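Local coordinates for tegument protein UL51 (Human herpesvirus 1, PDB 6T5A) that probably takes part in egress of virus particles from the perinuclear space and in secondary envelopment of cytoplasmic capsids at trans-Golgi-derived membranes, at residues Pro43-Leu46 with Asp47-Leu50. The protein carries 1 engineered substitution. Numbering follows the deposited sequence.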
ATOM      1  N   PRO A  43      -8.004 -11.299   2.286  1.00 34.57           N
ATOM      2  CA  PRO A  43      -8.032 -10.449   3.491  1.00 34.72           C
ATOM      3  C   PRO A  43      -8.252 -11.223   4.804  1.00 37.91           C
ATOM      4  O   PRO A  43      -8.748 -10.633   5.761  1.00 38.39           O
ATOM      5  CB  PRO A  43      -9.192  -9.499   3.178  1.00 36.17           C
ATOM      6  CG  PRO A  43     -10.197 -10.423   2.483  1.00 40.60           C
ATOM      7  CD  PRO A  43      -9.368 -11.465   1.737  1.00 35.56           C
ATOM      8  N   ILE A  44      -7.918 -12.541   4.853  1.00 33.29           N
ATOM      9  CA  ILE A  44      -8.135 -13.365   6.053  1.00 31.17           C
ATOM     10  C   ILE A  44      -7.190 -12.899   7.150  1.00 33.43           C
ATOM     11  O   ILE A  44      -5.983 -12.787   6.918  1.00 31.33           O
ATOM     12  CB  ILE A  44      -8.009 -14.916   5.796  1.00 33.28           C
ATOM     13  CG1 ILE A  44      -8.909 -15.404   4.632  1.00 32.52           C
ATOM     14  CG2 ILE A  44      -8.240 -15.752   7.088  1.00 33.79           C
ATOM     15  CD1 ILE A  44     -10.469 -15.174   4.782  1.00 28.68           C
ATOM     16  N   THR A  45      -7.749 -12.630   8.339  1.00 29.84           N
ATOM     17  CA  THR A  45      -6.966 -12.146   9.481  1.00 29.81           C
ATOM     18  C   THR A  45      -6.586 -13.321  10.385  1.00 35.26           C
ATOM     19  O   THR A  45      -7.201 -14.392  10.308  1.00 33.81           O
ATOM     20  CB  THR A  45      -7.768 -11.098  10.278  1.00 35.45           C
ATOM     21  OG1 THR A  45      -8.852 -11.739  10.968  1.00 33.98           O
ATOM     22  CG2 THR A  45      -8.277  -9.939   9.416  1.00 33.50           C
ATOM     23  N   LEU A  46      -5.621 -13.102  11.292  1.00 31.81           N
ATOM     24  CA  LEU A  46      -5.249 -14.122  12.266  1.00 31.38           C
ATOM     25  C   LEU A  46      -6.460 -14.493  13.157  1.00 34.05           C
ATOM     26  O   LEU A  46      -6.661 -15.685  13.422  1.00 33.26           O
ATOM     27  CB  LEU A  46      -4.038 -13.646  13.081  1.00 31.09           C
ATOM     28  CG  LEU A  46      -3.527 -14.558  14.204  1.00 34.46           C
ATOM     29  CD1 LEU A  46      -3.140 -15.980  13.688  1.00 33.44           C
ATOM     30  CD2 LEU A  46      -2.368 -13.891  14.899  1.00 35.22           C
ATOM     31  N   ASP A  47      -7.286 -13.482  13.574  1.00 30.58           N
ATOM     32  CA  ASP A  47      -8.489 -13.710  14.380  0.55 30.13           C
ATOM     33  C   ASP A  47      -9.461 -14.625  13.635  1.00 33.49           C
ATOM     34  O   ASP A  47     -10.086 -15.484  14.252  1.00 32.06           O
ATOM     35  CB  ASP A  47      -9.190 -12.381  14.723  0.55 31.81           C
ATOM     36  CG  ASP A  47     -10.319 -12.521  15.728  0.55 39.60           C
ATOM     37  OD1 ASP A  47     -10.041 -12.896  16.887  0.55 41.07           O
ATOM     38  OD2 ASP A  47     -11.480 -12.232  15.363  0.55 43.33           O
ATOM     39  N   ASP A  48      -9.610 -14.422  12.301  1.00 31.25           N
ATOM     40  CA  ASP A  48     -10.513 -15.242  11.475  1.00 30.85           C
ATOM     41  C   ASP A  48     -10.068 -16.702  11.474  1.00 31.95           C
ATOM     42  O   ASP A  48     -10.887 -17.593  11.636  1.00 30.64           O
ATOM     43  CB  ASP A  48     -10.507 -14.772  10.018  1.00 32.78           C
ATOM     44  CG  ASP A  48     -11.198 -13.469   9.700  1.00 42.72           C
ATOM     45  OD1 ASP A  48     -12.088 -13.059  10.482  1.00 41.73           O
ATOM     46  OD2 ASP A  48     -10.875 -12.875   8.640  1.00 40.30           O
ATOM     47  N   ALA A  49      -8.774 -16.939  11.215  1.00 29.10           N
ATOM     48  CA  ALA A  49      -8.243 -18.288  11.135  1.00 28.87           C
ATOM     49  C   ALA A  49      -8.213 -18.970  12.498  1.00 31.15           C
ATOM     50  O   ALA A  49      -8.502 -20.157  12.558  1.00 30.47           O
ATOM     51  CB  ALA A  49      -6.872 -18.276  10.465  1.00 29.77           C
ATOM     52  N   LEU A  50      -7.950 -18.222  13.602  1.00 27.76           N
ATOM     53  CA  LEU A  50      -7.983 -18.804  14.956  1.00 27.98           C
ATOM     54  C   LEU A  50      -9.426 -19.141  15.360  1.00 30.80           C
ATOM     55  O   LEU A  50      -9.645 -20.161  16.011  1.00 30.38           O
ATOM     56  CB  LEU A  50      -7.348 -17.875  16.027  1.00 28.03           C
ATOM     57  CG  LEU A  50      -5.793 -17.800  16.068  1.00 32.33           C
ATOM     58  CD1 LEU A  50      -5.334 -16.676  16.975  1.00 32.16           C
ATOM     59  CD2 LEU A  50      -5.180 -19.096  16.563  1.00 31.89           C
TER
HETATM   60  O   HOH W   1     -11.228 -10.874   6.888  1.00 41.60           O
HETATM   61  O   HOH W   2     -10.991 -10.234  11.688  1.00 42.87           O
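A capping box starts helix 46-61: Thr45 at the N-cap and Asp48 three residues on each use a side chain to bind the other's backbone N-H. Thr45 OG1 accepts from Asp48 N at 3.1 Å, a somewhat bent bond. Placed between the backbone N and carbonyl carbon of its own residue, that hydroxyl is brought within reach of Asp48 N. In return Thr45 N donates to Asp48 OD2 at 3.2 Å; the N-H points almost straight at the oxygen (175°) but comes from above the carboxylate, 42° out of its plane. Asp48 chi1 of -72° keeps CG beside its own backbone N, which turns the carboxylate back toward Thr45 N. Two waters brace it further: one donates to both Pro43 O and Asp48 OD2, the other bridges Thr45 OG1 and Asp48 OD1. The helix N-terminus probably also favours the negative charge of Asp48. Regular helix bonding begins at once, with Ala49 N donating to Thr45 O (3.1 Å) and Leu50 N to Leu46 O (2.9 Å). Beside the cap, Ile44 CG2 rests on Asp48 CB at 3.8 Å, the two side chains crossing at about a right angle. Elsewhere on the turn Leu46 CG meets Leu50 CD1 at 3.9 Å. Chains of other proteins in the assembly pack on Ile44, Leu46 and Ala49, and Val35 of the second UL51 subunit also touches Leu46. Reciprocal side-chain-to-backbone bonding of this kind is the classic N-terminal capping box, here turning the loop after strand 28-38 into the helix in this N-terminal fragment of UL51.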